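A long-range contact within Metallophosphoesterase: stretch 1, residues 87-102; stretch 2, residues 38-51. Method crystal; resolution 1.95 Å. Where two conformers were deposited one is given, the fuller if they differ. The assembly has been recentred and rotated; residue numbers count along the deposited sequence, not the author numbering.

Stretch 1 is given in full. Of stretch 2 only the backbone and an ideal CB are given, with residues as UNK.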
ATOM      1  N   TYR A  87     -18.664  -3.091  -6.070  1.00 37.06           N
ATOM      2  CA  TYR A  87     -19.231  -3.075  -7.409  1.00 36.57           C
ATOM      3  C   TYR A  87     -19.044  -1.711  -8.075  1.00 34.73           C
ATOM      4  O   TYR A  87     -18.717  -1.635  -9.258  1.00 34.42           O
ATOM      5  CB  TYR A  87     -20.704  -3.432  -7.373  1.00 38.31           C
ATOM      6  CG  TYR A  87     -21.339  -3.387  -8.740  1.00 40.99           C
ATOM      7  CD1 TYR A  87     -21.020  -4.345  -9.703  1.00 43.97           C
ATOM      8  CD2 TYR A  87     -22.216  -2.364  -9.082  1.00 43.96           C
ATOM      9  CE1 TYR A  87     -21.610  -4.309 -10.984  1.00 47.24           C
ATOM     10  CE2 TYR A  87     -22.820  -2.312 -10.348  1.00 47.40           C
ATOM     11  CZ  TYR A  87     -22.503  -3.291 -11.297  1.00 48.11           C
ATOM     12  OH  TYR A  87     -23.080  -3.245 -12.558  1.00 51.54           O
ATOM     13  N   TRP A  88     -19.275  -0.643  -7.317  1.00 33.18           N
ATOM     14  CA  TRP A  88     -19.115   0.725  -7.824  1.00 31.29           C
ATOM     15  C   TRP A  88     -17.686   0.912  -8.361  1.00 30.21           C
ATOM     16  O   TRP A  88     -17.493   1.459  -9.437  1.00 29.55           O
ATOM     17  CB  TRP A  88     -19.366   1.740  -6.713  1.00 31.62           C
ATOM     18  CG  TRP A  88     -19.158   3.174  -7.144  1.00 30.42           C
ATOM     19  CD1 TRP A  88     -20.106   4.006  -7.683  1.00 32.04           C
ATOM     20  CD2 TRP A  88     -17.946   3.938  -7.070  1.00 28.93           C
ATOM     21  NE1 TRP A  88     -19.560   5.242  -7.949  1.00 30.20           N
ATOM     22  CE2 TRP A  88     -18.238   5.232  -7.576  1.00 30.55           C
ATOM     23  CE3 TRP A  88     -16.649   3.671  -6.596  1.00 27.93           C
ATOM     24  CZ2 TRP A  88     -17.273   6.247  -7.650  1.00 29.22           C
ATOM     25  CZ3 TRP A  88     -15.683   4.687  -6.657  1.00 28.64           C
ATOM     26  CH2 TRP A  88     -16.008   5.964  -7.178  1.00 29.74           C
ATOM     27  N   THR A  89     -16.689   0.479  -7.596  1.00 28.91           N
ATOM     28  CA  THR A  89     -15.302   0.623  -8.018  1.00 28.64           C
ATOM     29  C   THR A  89     -15.049  -0.039  -9.399  1.00 29.36           C
ATOM     30  O   THR A  89     -14.445   0.590 -10.285  1.00 29.37           O
ATOM     31  CB  THR A  89     -14.293   0.103  -6.952  1.00 28.23           C
ATOM     32  OG1 THR A  89     -14.416   0.891  -5.755  1.00 27.87           O
ATOM     33  CG2 THR A  89     -12.812   0.191  -7.482  1.00 25.87           C
ATOM     34  N   THR A  90     -15.512  -1.283  -9.546  0.50 29.61           N
ATOM     35  CA  THR A  90     -15.365  -2.043 -10.777  0.50 30.34           C
ATOM     36  C   THR A  90     -15.923  -1.257 -11.960  0.50 31.08           C
ATOM     37  O   THR A  90     -15.271  -1.146 -12.997  0.50 31.10           O
ATOM     38  CB  THR A  90     -16.096  -3.424 -10.695  0.50 30.87           C
ATOM     39  OG1 THR A  90     -15.828  -4.046  -9.434  0.50 31.67           O
ATOM     40  CG2 THR A  90     -15.630  -4.329 -11.803  0.50 29.69           C
HETATM   41  N   MSE A  91     -17.122  -0.694 -11.780  1.00 31.57           N
HETATM   42  CA  MSE A  91     -17.814   0.090 -12.822  1.00 33.68           C
HETATM   43  C   MSE A  91     -17.101   1.396 -13.207  1.00 33.44           C
HETATM   44  O   MSE A  91     -17.407   1.972 -14.238  1.00 34.45           O
HETATM   45  CB  MSE A  91     -19.290   0.374 -12.446  1.00 34.49           C
HETATM   46  CG  MSE A  91     -20.186  -0.864 -12.404  1.00 40.72           C
HETATM   47 SE   MSE A  91     -19.909  -2.165 -13.860  0.75 49.67          SE
HETATM   48  CE  MSE A  91     -20.743  -1.178 -15.314  1.00 51.12           C
ATOM     49  N   GLN A  92     -16.166   1.874 -12.381  1.00 33.00           N
ATOM     50  CA  GLN A  92     -15.417   3.084 -12.700  1.00 32.36           C
ATOM     51  C   GLN A  92     -14.273   2.816 -13.680  1.00 33.25           C
ATOM     52  O   GLN A  92     -13.854   3.712 -14.394  1.00 33.69           O
ATOM     53  CB  GLN A  92     -14.855   3.739 -11.433  1.00 31.30           C
ATOM     54  CG  GLN A  92     -15.897   4.022 -10.316  1.00 31.64           C
ATOM     55  CD  GLN A  92     -17.187   4.617 -10.821  1.00 33.37           C
ATOM     56  OE1 GLN A  92     -18.275   4.016 -10.681  1.00 37.77           O
ATOM     57  NE2 GLN A  92     -17.090   5.793 -11.432  1.00 29.59           N
ATOM     58  N   LEU A  93     -13.783   1.584 -13.701  1.00 32.95           N
ATOM     59  CA  LEU A  93     -12.590   1.238 -14.453  1.00 33.44           C
ATOM     60  C   LEU A  93     -12.886   1.080 -15.950  1.00 33.77           C
ATOM     61  O   LEU A  93     -13.834   0.394 -16.353  1.00 33.64           O
ATOM     62  CB  LEU A  93     -11.952  -0.023 -13.869  1.00 32.45           C
ATOM     63  CG  LEU A  93     -11.620   0.062 -12.379  1.00 33.11           C
ATOM     64  CD1 LEU A  93     -10.965  -1.258 -11.901  1.00 34.05           C
ATOM     65  CD2 LEU A  93     -10.745   1.296 -12.029  1.00 31.89           C
ATOM     66  N   GLN A  94     -12.099   1.766 -16.764  1.00 33.73           N
ATOM     67  CA  GLN A  94     -12.217   1.650 -18.225  1.00 34.11           C
ATOM     68  C   GLN A  94     -11.151   0.674 -18.763  1.00 32.92           C
ATOM     69  O   GLN A  94     -10.345   0.169 -17.970  1.00 31.73           O
ATOM     70  CB  GLN A  94     -12.089   3.043 -18.817  1.00 35.37           C
ATOM     71  CG  GLN A  94     -13.224   3.943 -18.343  1.00 38.53           C
ATOM     72  CD  GLN A  94     -13.001   5.381 -18.710  1.00 43.56           C
ATOM     73  OE1 GLN A  94     -11.906   5.924 -18.504  1.00 45.22           O
ATOM     74  NE2 GLN A  94     -14.036   6.018 -19.267  1.00 44.63           N
ATOM     75  N   ALA A  95     -11.136   0.412 -20.079  1.00 31.87           N
ATOM     76  CA  ALA A  95     -10.242  -0.612 -20.642  1.00 31.58           C
ATOM     77  C   ALA A  95      -8.774  -0.443 -20.221  1.00 30.23           C
ATOM     78  O   ALA A  95      -8.139  -1.392 -19.793  1.00 28.69           O
ATOM     79  CB  ALA A  95     -10.373  -0.697 -22.194  1.00 32.21           C
ATOM     80  N   GLU A  96      -8.266   0.780 -20.309  1.00 29.94           N
ATOM     81  CA  GLU A  96      -6.860   1.047 -20.033  1.00 30.56           C
ATOM     82  C   GLU A  96      -6.475   0.737 -18.576  1.00 28.46           C
ATOM     83  O   GLU A  96      -5.370   0.256 -18.327  1.00 26.81           O
ATOM     84  CB  GLU A  96      -6.516   2.504 -20.380  1.00 32.05           C
ATOM     85  CG  GLU A  96      -7.139   3.512 -19.382  1.00 35.62           C
ATOM     86  CD  GLU A  96      -6.836   4.951 -19.711  1.00 43.24           C
ATOM     87  OE1 GLU A  96      -7.814   5.722 -19.964  1.00 47.54           O
ATOM     88  OE2 GLU A  96      -5.624   5.306 -19.710  1.00 46.33           O
ATOM     89  N   HIS A  97      -7.383   1.023 -17.627  1.00 27.65           N
ATOM     90  CA  HIS A  97      -7.149   0.742 -16.209  1.00 25.96           C
ATOM     91  C   HIS A  97      -7.203  -0.741 -15.943  1.00 25.43           C
ATOM     92  O   HIS A  97      -6.371  -1.256 -15.188  1.00 24.65           O
ATOM     93  CB  HIS A  97      -8.174   1.430 -15.305  1.00 26.87           C
ATOM     94  CG  HIS A  97      -8.379   2.864 -15.640  1.00 27.34           C
ATOM     95  ND1 HIS A  97      -9.508   3.312 -16.288  1.00 27.06           N
ATOM     96  CD2 HIS A  97      -7.566   3.936 -15.498  1.00 26.67           C
ATOM     97  CE1 HIS A  97      -9.397   4.609 -16.508  1.00 27.56           C
ATOM     98  NE2 HIS A  97      -8.232   5.014 -16.029  1.00 28.60           N
ATOM     99  N   LEU A  98      -8.210  -1.411 -16.529  1.00 25.25           N
ATOM    100  CA  LEU A  98      -8.317  -2.870 -16.453  1.00 25.10           C
ATOM    101  C   LEU A  98      -7.079  -3.568 -17.034  1.00 24.34           C
ATOM    102  O   LEU A  98      -6.547  -4.488 -16.424  1.00 23.66           O
ATOM    103  CB  LEU A  98      -9.605  -3.363 -17.141  1.00 26.10           C
ATOM    104  CG  LEU A  98     -10.854  -2.779 -16.434  1.00 26.88           C
ATOM    105  CD1 LEU A  98     -12.116  -2.865 -17.329  1.00 30.70           C
ATOM    106  CD2 LEU A  98     -11.051  -3.470 -15.069  1.00 27.35           C
ATOM    107  N   GLN A  99      -6.624  -3.133 -18.208  1.00 24.47           N
ATOM    108  CA  GLN A  99      -5.425  -3.735 -18.828  1.00 24.52           C
ATOM    109  C   GLN A  99      -4.194  -3.550 -17.958  1.00 22.81           C
ATOM    110  O   GLN A  99      -3.363  -4.450 -17.828  1.00 22.30           O
ATOM    111  CB  GLN A  99      -5.161  -3.138 -20.214  1.00 25.69           C
ATOM    112  CG  GLN A  99      -6.170  -3.553 -21.280  1.00 28.99           C
ATOM    113  CD  GLN A  99      -6.001  -2.729 -22.547  1.00 34.97           C
ATOM    114  OE1 GLN A  99      -4.949  -2.154 -22.769  1.00 38.24           O
ATOM    115  NE2 GLN A  99      -7.043  -2.656 -23.367  1.00 37.27           N
ATOM    116  N   TYR A 100      -4.061  -2.375 -17.357  1.00 21.83           N
ATOM    117  CA  TYR A 100      -2.903  -2.152 -16.526  1.00 21.42           C
ATOM    118  C   TYR A 100      -2.903  -3.067 -15.286  1.00 21.04           C
ATOM    119  O   TYR A 100      -1.890  -3.678 -14.948  1.00 21.65           O
ATOM    120  CB  TYR A 100      -2.801  -0.672 -16.091  1.00 20.43           C
ATOM    121  CG  TYR A 100      -1.675  -0.438 -15.116  1.00 19.07           C
ATOM    122  CD1 TYR A 100      -0.347  -0.420 -15.553  1.00 18.78           C
ATOM    123  CD2 TYR A 100      -1.939  -0.213 -13.758  1.00 18.55           C
ATOM    124  CE1 TYR A 100       0.715  -0.218 -14.656  1.00 18.32           C
ATOM    125  CE2 TYR A 100      -0.905  -0.007 -12.848  1.00 18.64           C
ATOM    126  CZ  TYR A 100       0.441  -0.005 -13.315  1.00 19.47           C
ATOM    127  OH  TYR A 100       1.477   0.217 -12.429  1.00 20.61           O
ATOM    128  N   LEU A 101      -4.024  -3.089 -14.578  1.00 21.50           N
ATOM    129  CA  LEU A 101      -4.158  -3.932 -13.382  1.00 21.54           C
ATOM    130  C   LEU A 101      -3.947  -5.398 -13.718  1.00 21.93           C
ATOM    131  O   LEU A 101      -3.254  -6.081 -12.976  1.00 22.27           O
ATOM    132  CB  LEU A 101      -5.476  -3.698 -12.665  1.00 20.67           C
ATOM    133  CG  LEU A 101      -5.645  -2.292 -12.063  1.00 20.40           C
ATOM    134  CD1 LEU A 101      -7.046  -2.185 -11.527  1.00 23.02           C
ATOM    135  CD2 LEU A 101      -4.586  -1.937 -10.982  1.00 22.62           C
ATOM    136  N   GLU A 102      -4.526  -5.854 -14.838  1.00 23.00           N
ATOM    137  CA  GLU A 102      -4.346  -7.221 -15.306  1.00 23.87           C
ATOM    138  C   GLU A 102      -2.889  -7.551 -15.590  1.00 23.80           C
ATOM    139  O   GLU A 102      -2.483  -8.719 -15.529  1.00 23.84           O
ATOM    140  CB  GLU A 102      -5.200  -7.494 -16.557  1.00 25.67           C
ATOM    141  CG  GLU A 102      -6.693  -7.582 -16.239  1.00 31.65           C
ATOM    142  CD  GLU A 102      -7.627  -7.450 -17.466  1.00 39.02           C
ATOM    143  OE1 GLU A 102      -7.137  -7.462 -18.620  1.00 42.62           O
ATOM    144  OE2 GLU A 102      -8.862  -7.337 -17.269  1.00 42.14           O
ATOM    145  N   UNK A  38      -4.369  -0.049  -5.285  1.00 20.03           N
ATOM    146  CA  UNK A  38      -4.563   1.255  -5.862  1.00 19.97           C
ATOM    147  C   UNK A  38      -6.045   1.689  -5.821  1.00 20.23           C
ATOM    148  O   UNK A  38      -6.343   2.874  -5.744  1.00 20.36           O
ATOM    149  CB  UNK A  38      -4.045   1.258  -7.301  1.00 19.97           C
ATOM    150  N   UNK A  39      -6.967   0.724  -5.906  1.00 20.55           N
ATOM    151  CA  UNK A  39      -8.400   1.035  -5.980  1.00 20.66           C
ATOM    152  C   UNK A  39      -9.105   0.365  -4.826  1.00 21.41           C
ATOM    153  O   UNK A  39      -8.486  -0.400  -4.067  1.00 22.19           O
ATOM    154  CB  UNK A  39      -9.004   0.587  -7.313  1.00 20.66           C
ATOM    155  N   UNK A  40     -10.406   0.625  -4.720  1.00 22.05           N
ATOM    156  CA  UNK A  40     -11.249   0.076  -3.653  1.00 22.76           C
ATOM    157  C   UNK A  40     -11.434   1.106  -2.561  1.00 23.11           C
ATOM    158  O   UNK A  40     -10.473   1.816  -2.213  1.00 23.51           O
ATOM    159  CB  UNK A  40     -10.642  -1.205  -3.076  1.00 22.76           C
ATOM    160  N   UNK A  41     -12.654   1.216  -2.035  1.00 23.13           N
ATOM    161  CA  UNK A  41     -12.984   2.151  -0.938  1.00 24.76           C
ATOM    162  C   UNK A  41     -13.071   3.631  -1.339  1.00 25.43           C
ATOM    163  O   UNK A  41     -14.082   4.273  -1.086  1.00 26.91           O
ATOM    164  CB  UNK A  41     -11.934   2.011   0.166  1.00 24.76           C
ATOM    165  N   UNK A  42     -12.019   4.176  -1.949  1.00 25.04           N
ATOM    166  CA  UNK A  42     -11.959   5.621  -2.218  1.00 24.41           C
ATOM    167  C   UNK A  42     -12.681   6.084  -3.484  1.00 24.57           C
ATOM    168  O   UNK A  42     -13.093   5.267  -4.303  1.00 24.61           O
ATOM    169  CB  UNK A  42     -10.493   6.048  -2.314  1.00 24.41           C
ATOM    170  N   UNK A  43     -12.844   7.413  -3.639  1.00 24.67           N
ATOM    171  CA  UNK A  43     -13.642   8.026  -4.709  1.00 24.96           C
ATOM    172  C   UNK A  43     -12.955   8.241  -6.051  1.00 24.36           C
ATOM    173  O   UNK A  43     -13.614   8.669  -7.003  1.00 24.81           O
ATOM    174  CB  UNK A  43     -14.149   9.384  -4.219  1.00 24.96           C
ATOM    175  N   UNK A  44     -11.655   7.963  -6.145  1.00 24.19           N
ATOM    176  CA  UNK A  44     -10.928   8.309  -7.374  1.00 23.91           C
ATOM    177  C   UNK A  44     -10.100   7.150  -7.912  1.00 22.78           C
ATOM    178  O   UNK A  44      -8.881   7.288  -8.084  1.00 22.60           O
ATOM    179  CB  UNK A  44     -10.015   9.510  -7.121  1.00 23.91           C
ATOM    180  N   UNK A  45     -10.744   5.997  -8.186  1.00 23.03           N
ATOM    181  CA  UNK A  45      -9.930   4.860  -8.666  1.00 22.43           C
ATOM    182  C   UNK A  45      -9.244   5.084 -10.012  1.00 22.82           C
ATOM    183  O   UNK A  45      -8.075   4.677 -10.163  1.00 22.21           O
ATOM    184  CB  UNK A  45     -10.814   3.616  -8.774  1.00 22.43           C
ATOM    185  N   UNK A  46      -9.908   5.730 -10.981  1.00 23.00           N
ATOM    186  CA  UNK A  46      -9.267   5.920 -12.289  1.00 24.22           C
ATOM    187  C   UNK A  46      -8.014   6.765 -12.160  1.00 23.74           C
ATOM    188  O   UNK A  46      -6.956   6.421 -12.691  1.00 23.47           O
ATOM    189  CB  UNK A  46     -10.236   6.573 -13.276  1.00 24.22           C
ATOM    190  N   UNK A  47      -8.156   7.887 -11.456  1.00 23.61           N
ATOM    191  CA  UNK A  47      -7.067   8.855 -11.343  1.00 23.39           C
ATOM    192  C   UNK A  47      -5.864   8.231 -10.601  1.00 22.87           C
ATOM    193  O   UNK A  47      -4.695   8.489 -10.955  1.00 22.72           O
ATOM    194  CB  UNK A  47      -7.550  10.113 -10.618  1.00 23.39           C
ATOM    195  N   UNK A  48      -6.136   7.389  -9.597  1.00 21.66           N
ATOM    196  CA  UNK A  48      -5.052   6.761  -8.855  1.00 21.13           C
ATOM    197  C   UNK A  48      -4.342   5.714  -9.713  1.00 21.08           C
ATOM    198  O   UNK A  48      -3.111   5.642  -9.681  1.00 21.26           O
ATOM    199  CB  UNK A  48      -5.586   6.123  -7.571  1.00 21.13           C
ATOM    200  N   UNK A  49      -5.090   4.939 -10.508  1.00 20.74           N
ATOM    201  CA  UNK A  49      -4.454   3.981 -11.414  1.00 21.15           C
ATOM    202  C   UNK A  49      -3.597   4.709 -12.454  1.00 21.22           C
ATOM    203  O   UNK A  49      -2.477   4.288 -12.760  1.00 21.19           O
ATOM    204  CB  UNK A  49      -5.511   3.119 -12.108  1.00 21.15           C
ATOM    205  N   UNK A  50      -4.130   5.787 -13.015  1.00 21.84           N
ATOM    206  CA  UNK A  50      -3.398   6.537 -14.040  1.00 23.32           C
ATOM    207  C   UNK A  50      -2.067   7.055 -13.503  1.00 22.85           C
ATOM    208  O   UNK A  50      -1.028   6.918 -14.166  1.00 22.62           O
ATOM    209  CB  UNK A  50      -4.244   7.705 -14.551  1.00 23.32           C
ATOM    210  N   UNK A  51      -2.093   7.590 -12.287  1.00 21.96           N
ATOM    211  CA  UNK A  51      -0.885   8.089 -11.626  1.00 23.02           C
ATOM    212  C   UNK A  51       0.151   7.022 -11.306  1.00 22.78           C
ATOM    213  O   UNK A  51       1.337   7.166 -11.651  1.00 22.93           O
ATOM    214  CB  UNK A  51      -1.276   8.799 -10.328  1.00 23.02           C
TER

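At position 38 CA-to-CB points toward stretch 1, and the ideal CB lies 4.9 Å from Leu101 CD2, with the Tyr100 ring beyond. A branched or long apolar chain would suit this gap. The residue is Ile38, whose CD1 packs 3.9 Å from Leu101 CD2 and 4.2 Å from Tyr100 CE2, at the edge of that ring.

Position 39 also points toward stretch 1, its ideal CB 3.8 Å from Thr89 CG2, so a compact apolar side chain is favoured. Val39 fits, with CG1 reaching 4.2 Å from Leu93 CD2.

At position 40 phi and psi are 99° and 139°. An ideal CB would be jammed against the carbonyl O of position 39, which calls for glycine. In Gly40 the N donates to a water (3.0 Å to its O); the same water O lies 2.8 Å from Thr89 OG1 and donates to O of position 42 (2.8 Å), bridging the stretches.

Positions 41 and 42 point away and are little constrained from this side; they are Tyr41 and Gly42, and Gly42 O approaches Trp88 CZ3 at 3.5 Å. Position 43 also points away, with a phi of -85° that proline tolerates; Pro43 presents its O to the edge of the indole, 3.6 Å from Trp88 CH2. Position 44, the N-cap, would accept many residues, and Arg44 turns back so that its NH1 donates to Pro43 O (3.0 Å).

Position 45 opens the helix and faces Leu93, Thr89 and Gln92. A small apolar residue would fit, proline included, since the first turn needs no amide donor. Pro45 CG lies 3.7 Å from Gln92 CB, its CB 4.1 Å from Leu93 CD2, and its CD 3.9 Å from Trp88 CZ3.

Position 46 points sideways, its ideal CB 3.7 Å from His97 NE2, while Gln92 O offers an acceptor farther out. A long donor, lysine or arginine, would suit. Arg46 lays CG over the His97 face, 3.9 Å from the ring centroid, and its NH1 donates to Gln92 O (2.9 Å, 169°).

Positions 47 and 48 make no contact; they are Glu47 and Cys48.

Position 49 points toward His97, Tyr100 and Leu101, inviting a mid-sized apolar residue. Val49 CG1 lies 3.8 Å from His97 CD2 and 3.9 Å from Tyr100 CD2.

Position 50 points sideways, 5.0 Å from His97 NE2 at its ideal CB; a side chain bearing an acceptor would suit. Glu50 OE2 accepts from His97 NE2 (2.8 Å), despite Glu96 OE1 at 4.3 Å from the same oxygen. Position 51 is out of reach and holds Leu51.

Stretch 2, residues 38-51: IVGYGPRPRECVEL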
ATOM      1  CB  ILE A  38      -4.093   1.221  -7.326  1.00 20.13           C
ATOM      2  CG1 ILE A  38      -2.688   0.583  -7.424  1.00 22.19           C
ATOM      3  CG2 ILE A  38      -4.070   2.594  -7.908  1.00 21.97           C
ATOM      4  CD1 ILE A  38      -2.177   0.361  -8.889  1.00 23.10           C
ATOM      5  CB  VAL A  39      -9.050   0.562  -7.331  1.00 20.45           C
ATOM      6  CG1 VAL A  39      -8.347   1.199  -8.559  1.00 21.54           C
ATOM      7  CG2 VAL A  39      -9.011  -0.988  -7.438  1.00 19.69           C
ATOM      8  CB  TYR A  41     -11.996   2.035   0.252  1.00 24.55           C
ATOM      9  CG  TYR A  41     -11.865   0.676   0.882  1.00 27.14           C
ATOM     10  CD1 TYR A  41     -12.990  -0.056   1.241  1.00 28.76           C
ATOM     11  CD2 TYR A  41     -10.607   0.115   1.111  1.00 28.26           C
ATOM     12  CE1 TYR A  41     -12.876  -1.301   1.823  1.00 32.38           C
ATOM     13  CE2 TYR A  41     -10.474  -1.140   1.707  1.00 30.51           C
ATOM     14  CZ  TYR A  41     -11.616  -1.837   2.054  1.00 33.37           C
ATOM     15  OH  TYR A  41     -11.528  -3.073   2.636  1.00 36.34           O
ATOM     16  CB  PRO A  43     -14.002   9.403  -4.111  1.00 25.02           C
ATOM     17  CG  PRO A  43     -12.773   9.743  -3.311  1.00 25.60           C
ATOM     18  CD  PRO A  43     -12.254   8.431  -2.743  1.00 23.80           C
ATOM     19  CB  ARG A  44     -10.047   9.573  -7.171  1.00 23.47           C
ATOM     20  CG  ARG A  44     -10.815  10.912  -6.943  1.00 25.63           C
ATOM     21  CD  ARG A  44     -11.612  11.366  -8.178  1.00 27.09           C
ATOM     22  NE  ARG A  44     -12.376  12.612  -7.965  1.00 28.10           N
ATOM     23  CZ  ARG A  44     -13.653  12.675  -7.605  1.00 28.54           C
ATOM     24  NH1 ARG A  44     -14.334  11.557  -7.365  1.00 29.00           N
ATOM     25  NH2 ARG A  44     -14.248  13.868  -7.455  1.00 27.19           N
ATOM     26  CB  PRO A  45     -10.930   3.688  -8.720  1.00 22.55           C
ATOM     27  CG  PRO A  45     -12.309   4.382  -8.787  1.00 23.57           C
ATOM     28  CD  PRO A  45     -12.154   5.621  -7.974  1.00 22.92           C
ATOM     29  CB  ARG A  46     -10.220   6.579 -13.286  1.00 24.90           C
ATOM     30  CG  ARG A  46     -11.330   5.656 -13.732  1.00 29.08           C
ATOM     31  CD  ARG A  46     -12.096   6.258 -14.940  1.00 38.38           C
ATOM     32  NE  ARG A  46     -12.755   7.499 -14.545  1.00 44.79           N
ATOM     33  CZ  ARG A  46     -13.987   7.577 -14.034  1.00 51.11           C
ATOM     34  NH1 ARG A  46     -14.730   6.481 -13.884  1.00 53.07           N
ATOM     35  NH2 ARG A  46     -14.493   8.759 -13.685  1.00 53.45           N
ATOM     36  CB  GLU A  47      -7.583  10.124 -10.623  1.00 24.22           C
ATOM     37  CG  GLU A  47      -8.624  10.940 -11.395  1.00 27.06           C
ATOM     38  CD  GLU A  47     -10.074  10.444 -11.225  1.00 30.94           C
ATOM     39  OE1 GLU A  47     -10.341   9.406 -10.566  1.00 32.49           O
ATOM     40  OE2 GLU A  47     -10.969  11.089 -11.784  1.00 33.88           O
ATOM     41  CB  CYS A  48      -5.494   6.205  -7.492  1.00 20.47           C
ATOM     42  SG  CYS A  48      -5.945   7.497  -6.307  1.00 23.62           S
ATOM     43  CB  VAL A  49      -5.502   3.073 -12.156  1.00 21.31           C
ATOM     44  CG1 VAL A  49      -4.852   2.296 -13.315  1.00 21.23           C
ATOM     45  CG2 VAL A  49      -6.153   2.127 -11.194  1.00 21.41           C
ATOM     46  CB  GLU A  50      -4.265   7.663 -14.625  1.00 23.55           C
ATOM     47  CG  GLU A  50      -5.445   7.100 -15.428  1.00 27.64           C
ATOM     48  CD  GLU A  50      -6.541   8.117 -15.713  1.00 33.73           C
ATOM     49  OE1 GLU A  50      -6.283   9.325 -15.581  1.00 36.41           O
ATOM     50  OE2 GLU A  50      -7.662   7.708 -16.104  1.00 37.01           O
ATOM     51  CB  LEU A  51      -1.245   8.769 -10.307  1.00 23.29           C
ATOM     52  CG  LEU A  51      -1.690  10.208 -10.427  1.00 25.28           C
ATOM     53  CD1 LEU A  51      -2.081  10.693  -9.068  1.00 25.68           C
ATOM     54  CD2 LEU A  51      -0.554  11.020 -10.945  1.00 27.20           C
TER
HETATM   55  O   HOH W   1     -12.369   2.776  -5.367  1.00 24.80           O
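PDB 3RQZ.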